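Local coordinates for fucolectin-related protein (Streptococcus pneumoniae, PDB 2WMF) that probably hydrolyses blood-group carbohydrate antigens of the host, acting as the catalytic module of a family 98 glycoside hydrolase, at residues A[65-70]-A[312-317]; A[372-377]-A[412-417]; A[100-105]-A[134-139]. All coordinates share one frame; numbering follows the deposited sequence.

Contact 1. Residues A[65-70]-A[312-317]; sequences AIPEDV and GIIPFF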
loop_
_atom_site.group_PDB
_atom_site.type_symbol
_atom_site.label_atom_id
_atom_site.label_comp_id
_atom_site.label_asym_id
_atom_site.label_seq_id
_atom_site.Cartn_x
_atom_site.Cartn_y
_atom_site.Cartn_z
ATOM N N ALA A 65 -18.140 8.999 2.522
ATOM C CA ALA A 65 -16.943 9.315 1.741
ATOM C C ALA A 65 -16.545 8.213 0.751
ATOM O O ALA A 65 -15.782 8.440 -0.186
ATOM C CB ALA A 65 -15.751 9.600 2.701
ATOM N N ILE A 66 -17.042 6.993 0.990
ATOM C CA ILE A 66 -16.640 5.823 0.201
ATOM C C ILE A 66 -17.568 5.752 -1.019
ATOM O O ILE A 66 -18.833 5.622 -0.852
ATOM C CB ILE A 66 -16.734 4.512 0.988
ATOM C CG1 ILE A 66 -15.995 4.574 2.340
ATOM C CG2 ILE A 66 -16.279 3.347 0.108
ATOM C CD1 ILE A 66 -14.512 4.984 2.309
ATOM N N PRO A 67 -16.995 5.879 -2.234
ATOM C CA PRO A 67 -17.875 5.831 -3.403
ATOM C C PRO A 67 -18.687 4.549 -3.485
ATOM O O PRO A 67 -18.263 3.500 -3.003
ATOM C CB PRO A 67 -16.915 5.935 -4.578
ATOM C CG PRO A 67 -15.702 6.566 -4.030
ATOM C CD PRO A 67 -15.588 6.137 -2.604
ATOM N N GLU A 68 -19.856 4.639 -4.117
ATOM C CA GLU A 68 -20.758 3.494 -4.134
ATOM C C GLU A 68 -20.162 2.246 -4.780
ATOM O O GLU A 68 -20.419 1.143 -4.316
ATOM C CB GLU A 68 -22.054 3.866 -4.821
ATOM C CG GLU A 68 -22.977 4.705 -3.959
ATOM C CD GLU A 68 -23.229 4.185 -2.532
ATOM O OE1 GLU A 68 -23.725 3.024 -2.350
ATOM O OE2 GLU A 68 -22.971 4.986 -1.607
ATOM N N ASP A 69 -19.366 2.418 -5.837
ATOM C CA ASP A 69 -18.712 1.267 -6.497
ATOM C C ASP A 69 -17.605 0.641 -5.658
ATOM O O ASP A 69 -17.222 -0.507 -5.896
ATOM C CB ASP A 69 -18.164 1.650 -7.864
ATOM C CG ASP A 69 -17.129 2.745 -7.803
ATOM O OD1 ASP A 69 -17.413 3.804 -7.195
ATOM O OD2 ASP A 69 -16.031 2.559 -8.374
ATOM N N VAL A 70 -17.104 1.404 -4.676
ATOM C CA VAL A 70 -16.024 0.980 -3.802
ATOM C C VAL A 70 -16.554 0.320 -2.520
ATOM O O VAL A 70 -15.894 -0.555 -1.966
ATOM C CB VAL A 70 -15.071 2.149 -3.518
ATOM C CG1 VAL A 70 -14.015 1.818 -2.450
ATOM C CG2 VAL A 70 -14.405 2.596 -4.820
ATOM N N GLY A 312 -5.931 10.151 -5.331
ATOM C CA GLY A 312 -4.725 9.342 -5.174
ATOM C C GLY A 312 -5.084 7.890 -4.860
ATOM O O GLY A 312 -4.866 6.998 -5.681
ATOM N N ILE A 313 -5.666 7.640 -3.695
ATOM C CA ILE A 313 -5.997 6.273 -3.273
ATOM C C ILE A 313 -7.155 5.658 -4.087
ATOM O O ILE A 313 -7.055 4.508 -4.601
ATOM C CB ILE A 313 -6.316 6.246 -1.746
ATOM C CG1 ILE A 313 -5.040 6.626 -0.953
ATOM C CG2 ILE A 313 -6.942 4.895 -1.316
ATOM C CD1 ILE A 313 -5.260 7.060 0.498
ATOM N N ILE A 314 -8.256 6.374 -4.169
ATOM C CA ILE A 314 -9.445 5.824 -4.852
ATOM C C ILE A 314 -9.166 5.415 -6.311
ATOM O O ILE A 314 -9.553 4.327 -6.710
ATOM C CB ILE A 314 -10.683 6.768 -4.687
ATOM C CG1 ILE A 314 -11.133 6.692 -3.229
ATOM C CG2 ILE A 314 -11.801 6.402 -5.700
ATOM C CD1 ILE A 314 -11.755 5.326 -2.821
ATOM N N PRO A 315 -8.458 6.249 -7.104
ATOM C CA PRO A 315 -8.244 5.809 -8.491
ATOM C C PRO A 315 -7.461 4.498 -8.590
ATOM O O PRO A 315 -7.799 3.633 -9.416
ATOM C CB PRO A 315 -7.521 7.004 -9.134
ATOM C CG PRO A 315 -8.041 8.171 -8.357
ATOM C CD PRO A 315 -8.074 7.666 -6.927
ATOM N N PHE A 316 -6.460 4.312 -7.717
ATOM C CA PHE A 316 -5.682 3.087 -7.795
ATOM C C PHE A 316 -6.488 1.913 -7.245
ATOM O O PHE A 316 -6.456 0.841 -7.828
ATOM C CB PHE A 316 -4.295 3.149 -7.191
ATOM C CG PHE A 316 -3.473 2.023 -7.650
ATOM C CD1 PHE A 316 -2.828 2.077 -8.883
ATOM C CD2 PHE A 316 -3.433 0.861 -6.917
ATOM C CE1 PHE A 316 -2.160 0.951 -9.385
ATOM C CE2 PHE A 316 -2.715 -0.277 -7.400
ATOM C CZ PHE A 316 -2.088 -0.211 -8.631
ATOM N N PHE A 317 -7.250 2.128 -6.188
ATOM C CA PHE A 317 -8.082 1.052 -5.655
ATOM C C PHE A 317 -9.143 0.604 -6.690
ATOM O O PHE A 317 -9.412 -0.624 -6.826
ATOM C CB PHE A 317 -8.728 1.420 -4.337
ATOM C CG PHE A 317 -9.353 0.232 -3.640
ATOM C CD1 PHE A 317 -8.571 -0.781 -3.111
ATOM C CD2 PHE A 317 -10.726 0.119 -3.568
ATOM C CE1 PHE A 317 -9.125 -1.872 -2.526
ATOM C CE2 PHE A 317 -11.303 -0.995 -2.960
ATOM C CZ PHE A 317 -10.500 -1.995 -2.453
#
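Val70 and Pro67, on the loop 65-70, face Ile314 and Phe317, one turn apart on the helix segment 312-317, across a small apolar interface. Val70 touches both helix residues through a single methyl, CG1. Swung opposite the backbone N (chi1 172°), this methyl lies 3.9 Å from Phe317 CD2 and equally close to CE2, so it meets the ring along one bond, at a slant. The same Val70 CG1 is 4.2 Å from Ile314 CD1. That terminal methyl does double duty: Ile314 bends at both torsions (chi1 -71°, chi2 -69°), which brings its CD1 to the loop, where it meets Pro67 CD end-on at 3.9 Å. The Phe317 ring leans toward the C-terminal end of its helix and toward the loop.

The fold here is the (beta/alpha)8 barrel. Loop 65-70 runs from helix 59-64 into strand 74-79, inside the first beta-alpha-beta crossover, while helix 307-322 follows the last barrel strand, 289-293; the contact therefore joins the beginning of the barrel to its end. Ile314 and Phe317 also rest on Leu40 of the first strand, 39-45. Within the loop, Val70 N bonds back to Pro67 O at 2.9 Å, a turn that brings both apolar side chains to the helix. At the polar margin Asp69 OD2 forms a salt bridge with Arg318 NE, and the Arg318 side chain also touches Pro67 and Val70.

Contact 2. Residues A[372-377]-A[412-417]; sequences HILPVI and SLYPKL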
loop_
_atom_site.group_PDB
_atom_site.type_symbol
_atom_site.label_atom_id
_atom_site.label_comp_id
_atom_site.label_asym_id
_atom_site.label_seq_id
_atom_site.Cartn_x
_atom_site.Cartn_y
_atom_site.Cartn_z
ATOM N N HIS A 372 10.385 -8.716 -10.051
ATOM C CA HIS A 372 9.197 -8.545 -9.227
ATOM C C HIS A 372 9.649 -8.298 -7.782
ATOM O O HIS A 372 10.771 -7.869 -7.573
ATOM C CB HIS A 372 8.284 -9.784 -9.334
ATOM C CG HIS A 372 8.085 -10.250 -10.743
ATOM N ND1 HIS A 372 7.246 -9.595 -11.616
ATOM C CD2 HIS A 372 8.637 -11.278 -11.436
ATOM C CE1 HIS A 372 7.314 -10.179 -12.805
ATOM N NE2 HIS A 372 8.132 -11.218 -12.721
ATOM N N ILE A 373 8.789 -8.568 -6.817
ATOM C CA ILE A 373 9.239 -8.766 -5.415
ATOM C C ILE A 373 9.824 -10.197 -5.334
ATOM O O ILE A 373 9.128 -11.193 -5.637
ATOM C CB ILE A 373 8.088 -8.622 -4.400
ATOM C CG1 ILE A 373 7.672 -7.145 -4.282
ATOM C CG2 ILE A 373 8.485 -9.172 -3.039
ATOM C CD1 ILE A 373 6.280 -6.944 -3.636
ATOM N N LEU A 374 11.101 -10.316 -4.984
ATOM C CA LEU A 374 11.733 -11.634 -4.795
ATOM C C LEU A 374 11.232 -12.215 -3.441
ATOM O O LEU A 374 11.403 -11.587 -2.396
ATOM C CB LEU A 374 13.251 -11.499 -4.788
ATOM C CG LEU A 374 13.954 -11.488 -6.127
ATOM C CD1 LEU A 374 15.421 -11.057 -5.991
ATOM C CD2 LEU A 374 13.880 -12.927 -6.736
ATOM N N PRO A 375 10.511 -13.345 -3.453
ATOM C CA PRO A 375 10.029 -13.891 -2.174
ATOM C C PRO A 375 11.154 -14.328 -1.231
ATOM O O PRO A 375 12.164 -14.943 -1.673
ATOM C CB PRO A 375 9.192 -15.112 -2.614
ATOM C CG PRO A 375 8.838 -14.851 -4.050
ATOM C CD PRO A 375 10.077 -14.186 -4.589
ATOM N N VAL A 376 10.983 -13.985 0.047
ATOM C CA VAL A 376 11.775 -14.540 1.117
ATOM C C VAL A 376 10.897 -15.522 1.859
ATOM O O VAL A 376 9.789 -15.167 2.279
ATOM C CB VAL A 376 12.348 -13.453 2.078
ATOM C CG1 VAL A 376 12.878 -14.107 3.374
ATOM C CG2 VAL A 376 13.445 -12.699 1.404
ATOM N N ILE A 377 11.376 -16.763 1.955
ATOM C CA ILE A 377 10.643 -17.806 2.653
ATOM C C ILE A 377 11.249 -17.994 4.061
ATOM O O ILE A 377 12.455 -18.116 4.234
ATOM C CB ILE A 377 10.674 -19.147 1.872
ATOM C CG1 ILE A 377 10.280 -18.956 0.384
ATOM C CG2 ILE A 377 9.719 -20.197 2.567
ATOM C CD1 ILE A 377 8.879 -18.332 0.186
ATOM N N SER A 412 20.677 -14.240 -14.891
ATOM C CA SER A 412 20.640 -15.447 -15.721
ATOM C C SER A 412 19.280 -16.173 -15.653
ATOM O O SER A 412 18.981 -17.015 -16.499
ATOM C CB SER A 412 21.788 -16.412 -15.376
ATOM O OG SER A 412 21.545 -17.178 -14.219
ATOM N N LEU A 413 18.502 -15.845 -14.621
ATOM C CA LEU A 413 17.184 -16.409 -14.397
ATOM C C LEU A 413 16.020 -15.506 -14.808
ATOM O O LEU A 413 14.990 -15.997 -15.263
ATOM C CB LEU A 413 17.017 -16.827 -12.921
ATOM C CG LEU A 413 18.033 -17.757 -12.297
ATOM C CD1 LEU A 413 17.680 -17.961 -10.825
ATOM C CD2 LEU A 413 18.056 -19.099 -13.041
ATOM N N TYR A 414 16.177 -14.196 -14.600
ATOM C CA TYR A 414 15.166 -13.220 -14.926
ATOM C C TYR A 414 15.710 -12.392 -16.089
ATOM O O TYR A 414 16.581 -11.565 -15.894
ATOM C CB TYR A 414 14.935 -12.289 -13.728
ATOM C CG TYR A 414 14.227 -12.926 -12.563
ATOM C CD1 TYR A 414 12.835 -12.884 -12.467
ATOM C CD2 TYR A 414 14.934 -13.532 -11.530
ATOM C CE1 TYR A 414 12.170 -13.443 -11.373
ATOM C CE2 TYR A 414 14.255 -14.103 -10.438
ATOM C CZ TYR A 414 12.869 -14.044 -10.372
ATOM O OH TYR A 414 12.203 -14.654 -9.300
ATOM N N PRO A 415 15.200 -12.606 -17.300
ATOM C CA PRO A 415 15.693 -11.800 -18.420
ATOM C C PRO A 415 15.385 -10.318 -18.304
ATOM O O PRO A 415 14.401 -9.913 -17.661
ATOM C CB PRO A 415 14.951 -12.368 -19.615
ATOM C CG PRO A 415 13.880 -13.144 -19.084
ATOM C CD PRO A 415 14.221 -13.609 -17.727
ATOM N N LYS A 416 16.234 -9.522 -18.932
ATOM C CA LYS A 416 16.023 -8.070 -18.981
ATOM C C LYS A 416 14.907 -7.797 -19.991
ATOM O O LYS A 416 14.962 -8.291 -21.140
ATOM C CB LYS A 416 17.326 -7.338 -19.366
ATOM C CG LYS A 416 17.249 -5.819 -19.157
ATOM C CD LYS A 416 18.545 -5.152 -19.576
ATOM C CE LYS A 416 18.427 -3.671 -19.524
ATOM N NZ LYS A 416 19.725 -2.959 -19.743
ATOM N N LEU A 417 13.894 -7.053 -19.547
ATOM C CA LEU A 417 12.688 -6.851 -20.346
ATOM C C LEU A 417 12.472 -5.454 -20.911
ATOM O O LEU A 417 11.589 -5.264 -21.742
ATOM C CB LEU A 417 11.430 -7.235 -19.551
ATOM C CG LEU A 417 11.410 -8.637 -18.949
ATOM C CD1 LEU A 417 10.092 -8.961 -18.225
ATOM C CD2 LEU A 417 11.725 -9.714 -20.046
#
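His372 and Tyr414 mark the closest approach of the two backbones, yet their CA atoms are still 9.5 Å apart, so side chains must span the gap. Segment 372-377 begins as a loop, with a positive phi of 56° at His372, and straightens into the short strand 376-377. Segment 412-417 comes off the weakly bonded end of helix 406-413 and is extended from Tyr414 to Lys416.

Tyr414 does most of the bridging. Two side chains of the other segment approach its ring from the same side of the ring plane. His372 comes in beside CE1, its CD2 4.1 Å from Tyr414 CE1, which lies near the imidazole plane at that ring's edge. Leu374 CD2 stands 3.9 Å from Tyr414 CE2 and, nearer still, 3.5 Å from Tyr414 OH. With Leu374 CD1 running on from the chain (chi2 168°), it is the other branch, CD2, that turns to the hydroxyl end of the ring. The phenol oxygen is occupied elsewhere: the backbone N atoms of Lys336 and Ala337 both bond to it, which probably helps set the ring's position. His372 ND1 is likewise held, by Gln425 OE1, which probably limits the rotation of the imidazole.

The tyrosine thus reaches the start of strand 337-340, the middle strand of a three-stranded parallel sheet in which 376-377 is an outer strand. Pro375 and Ile377 make backbone hydrogen bonds with Phe339 of that central strand, Leu413 packs on Ala337, and on another flank Pro375 and Val376 lie against helix 219-231 of the barrel.

Contact 3. Residues A[100-105]-A[134-139]; sequences WYVKML and DEQFQK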
loop_
_atom_site.group_PDB
_atom_site.type_symbol
_atom_site.label_atom_id
_atom_site.label_comp_id
_atom_site.label_asym_id
_atom_site.label_seq_id
_atom_site.Cartn_x
_atom_site.Cartn_y
_atom_site.Cartn_z
ATOM N N TRP A 100 -16.248 2.697 24.628
ATOM C CA TRP A 100 -16.041 3.323 23.333
ATOM C C TRP A 100 -16.251 2.323 22.198
ATOM O O TRP A 100 -16.939 2.639 21.232
ATOM C CB TRP A 100 -14.637 3.938 23.237
ATOM C CG TRP A 100 -14.431 4.730 21.965
ATOM C CD1 TRP A 100 -14.781 6.020 21.745
ATOM C CD2 TRP A 100 -13.815 4.265 20.745
ATOM N NE1 TRP A 100 -14.436 6.397 20.461
ATOM C CE2 TRP A 100 -13.830 5.344 19.832
ATOM C CE3 TRP A 100 -13.263 3.043 20.338
ATOM C CZ2 TRP A 100 -13.311 5.240 18.536
ATOM C CZ3 TRP A 100 -12.738 2.950 19.059
ATOM C CH2 TRP A 100 -12.762 4.033 18.177
ATOM N N TYR A 101 -15.653 1.134 22.310
ATOM C CA TYR A 101 -15.856 0.091 21.279
ATOM C C TYR A 101 -17.353 -0.189 21.066
ATOM O O TYR A 101 -17.817 -0.232 19.940
ATOM C CB TYR A 101 -15.172 -1.213 21.665
ATOM C CG TYR A 101 -13.643 -1.258 21.548
ATOM C CD1 TYR A 101 -12.965 -0.726 20.448
ATOM C CD2 TYR A 101 -12.893 -1.892 22.524
ATOM C CE1 TYR A 101 -11.569 -0.809 20.361
ATOM C CE2 TYR A 101 -11.497 -1.975 22.444
ATOM C CZ TYR A 101 -10.850 -1.421 21.358
ATOM O OH TYR A 101 -9.483 -1.531 21.305
ATOM N N VAL A 102 -18.071 -0.357 22.172
ATOM C CA VAL A 102 -19.504 -0.667 22.147
ATOM C C VAL A 102 -20.306 0.485 21.572
ATOM O O VAL A 102 -21.172 0.268 20.713
ATOM C CB VAL A 102 -20.023 -1.090 23.550
ATOM C CG1 VAL A 102 -21.574 -1.178 23.562
ATOM C CG2 VAL A 102 -19.388 -2.435 23.981
ATOM N N LYS A 103 -20.013 1.701 21.995
ATOM C CA LYS A 103 -20.619 2.900 21.388
ATOM C C LYS A 103 -20.474 2.892 19.872
ATOM O O LYS A 103 -21.419 3.107 19.145
ATOM C CB LYS A 103 -20.006 4.192 21.980
ATOM C CG LYS A 103 -20.525 5.498 21.369
ATOM C CD LYS A 103 -19.610 6.659 21.766
ATOM C CE LYS A 103 -19.912 7.928 20.993
ATOM N NZ LYS A 103 -20.996 8.722 21.632
ATOM N N MET A 104 -19.250 2.660 19.392
ATOM C CA MET A 104 -18.988 2.694 17.967
ATOM C C MET A 104 -19.631 1.512 17.218
ATOM O O MET A 104 -20.120 1.662 16.097
ATOM C CB MET A 104 -17.476 2.785 17.708
ATOM C CG MET A 104 -16.882 4.073 18.248
ATOM S SD MET A 104 -17.683 5.609 17.720
ATOM C CE MET A 104 -17.742 5.513 15.938
ATOM N N LEU A 105 -19.638 0.350 17.861
ATOM C CA LEU A 105 -20.317 -0.837 17.317
ATOM C C LEU A 105 -21.825 -0.607 17.171
ATOM O O LEU A 105 -22.411 -0.912 16.130
ATOM C CB LEU A 105 -20.048 -2.060 18.170
ATOM C CG LEU A 105 -18.629 -2.697 17.985
ATOM C CD1 LEU A 105 -18.304 -3.633 19.137
ATOM C CD2 LEU A 105 -18.527 -3.432 16.623
ATOM N N ASP A 134 -15.266 -12.331 21.466
ATOM C CA ASP A 134 -16.196 -13.411 21.068
ATOM C C ASP A 134 -17.662 -12.907 21.215
ATOM O O ASP A 134 -18.465 -13.011 20.285
ATOM C CB ASP A 134 -15.906 -14.653 21.915
ATOM C CG ASP A 134 -16.727 -15.877 21.515
ATOM O OD1 ASP A 134 -17.968 -15.779 21.502
ATOM O OD2 ASP A 134 -16.102 -16.897 21.177
ATOM N N GLU A 135 -17.957 -12.282 22.358
ATOM C CA GLU A 135 -19.276 -11.690 22.640
ATOM C C GLU A 135 -19.637 -10.624 21.628
ATOM O O GLU A 135 -20.770 -10.553 21.174
ATOM C CB GLU A 135 -19.307 -11.097 24.060
ATOM C CG GLU A 135 -19.289 -12.166 25.126
ATOM C CD GLU A 135 -19.058 -11.605 26.541
ATOM O OE1 GLU A 135 -18.793 -10.380 26.704
ATOM O OE2 GLU A 135 -19.125 -12.420 27.505
ATOM N N GLN A 136 -18.670 -9.787 21.259
ATOM C CA GLN A 136 -18.947 -8.751 20.298
ATOM C C GLN A 136 -19.254 -9.325 18.903
ATOM O O GLN A 136 -20.163 -8.832 18.241
ATOM C CB GLN A 136 -17.843 -7.678 20.246
ATOM C CG GLN A 136 -17.406 -7.089 21.588
ATOM C CD GLN A 136 -18.569 -6.883 22.574
ATOM O OE1 GLN A 136 -19.578 -6.223 22.245
ATOM N NE2 GLN A 136 -18.451 -7.474 23.764
ATOM N N PHE A 137 -18.533 -10.370 18.482
ATOM C CA PHE A 137 -18.840 -11.030 17.204
ATOM C C PHE A 137 -20.264 -11.626 17.213
ATOM O O PHE A 137 -20.956 -11.579 16.213
ATOM C CB PHE A 137 -17.844 -12.144 16.895
ATOM C CG PHE A 137 -16.516 -11.687 16.345
ATOM C CD1 PHE A 137 -16.459 -10.863 15.233
ATOM C CD2 PHE A 137 -15.323 -12.174 16.888
ATOM C CE1 PHE A 137 -15.215 -10.459 14.679
ATOM C CE2 PHE A 137 -14.094 -11.790 16.336
ATOM C CZ PHE A 137 -14.051 -10.926 15.219
ATOM N N GLN A 138 -20.668 -12.170 18.355
ATOM C CA GLN A 138 -22.007 -12.761 18.456
ATOM C C GLN A 138 -23.072 -11.690 18.259
ATOM O O GLN A 138 -24.108 -11.927 17.631
ATOM C CB GLN A 138 -22.204 -13.411 19.820
ATOM C CG GLN A 138 -21.396 -14.632 20.053
ATOM C CD GLN A 138 -21.636 -15.169 21.461
ATOM O OE1 GLN A 138 -22.795 -15.458 21.814
ATOM N NE2 GLN A 138 -20.568 -15.272 22.289
ATOM N N LYS A 139 -22.843 -10.526 18.832
ATOM C CA LYS A 139 -23.843 -9.482 18.864
ATOM C C LYS A 139 -23.927 -8.623 17.605
ATOM O O LYS A 139 -25.005 -8.130 17.260
ATOM C CB LYS A 139 -23.587 -8.611 20.073
ATOM C CG LYS A 139 -24.629 -7.509 20.221
ATOM C CD LYS A 139 -24.775 -7.019 21.637
ATOM C CE LYS A 139 -25.922 -6.004 21.698
ATOM N NZ LYS A 139 -26.075 -5.478 23.083
#
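Leu105 and Val102 of the helix segment 100-105 meet one partner, Gln136 of segment 134-139, and the touch is light: the two segments bury only 94 Å² between them. The backbones are nearest at Val102 and Gln136, whose CA atoms are 8.3 Å apart.

The contacts across the interface are van der Waals in kind. Leu105 CD1 reaches the root of the glutamine, 4.2 Å from Gln136 CB, while Val102 CG2 lies 4.2 Å from Gln136 OE1, the two side chains crossing at about a right angle. Gln136 is not stretched toward its neighbour. Its chain folds at chi2 (-38°), curling the amide back along its own helix.

Hydrogen bonds and charges belong to each helix or to its other neighbours. That curl lets Gln136 NE2 bond to Trp132 O one turn earlier, which ties down the amide and leaves its aliphatic part facing Leu105. On another side of the same helix, Gln138 NE2 donates to Asp134 OD1 at 2.8 Å, bent to 142° and tilted 24° out of the glutamine amide plane. Asp134 has further partners in Lys172, through a salt bridge, and Tyr173.

Aromatic contacts involve other residues of helix segment 100-105. Met104 CG sits 3.6 Å above the Trp100 ring, over its centre, and the Tyr101 ring meets that of Trp132.

Helices 95-111 and 130-139 are consecutive outer helices of the (beta/alpha)8 barrel, flanking strand 115-121 in the chain. Leu105 packs inward on Val115 of that strand and on Leu143 of the next, 143-149, which Gln136 and Phe137 also touch; Phe137 then carries the packing on to helix 159-172.

Overall arrangement
Contacts 1 and 3 belong to the same (beta/alpha)8 barrel. Contact 3, between neighbouring helices 95-111 and 130-139, is nested inside the long loop of chain that contact 1 closes; their centres are 27 Å apart and their nearest atoms about 14 Å. Contact 2 comes later in the sequence, its centre 31 Å from that of contact 1 and 45 Å from that of contact 3, on the opposite side of the chain's centre from both. None touches another. Contact 1 brings chain after the last barrel strand against chain after the first, and contact 2 brings the loop leading into strand 376-377 against the chain leaving helix 406-413, beside barrel helix 219-231.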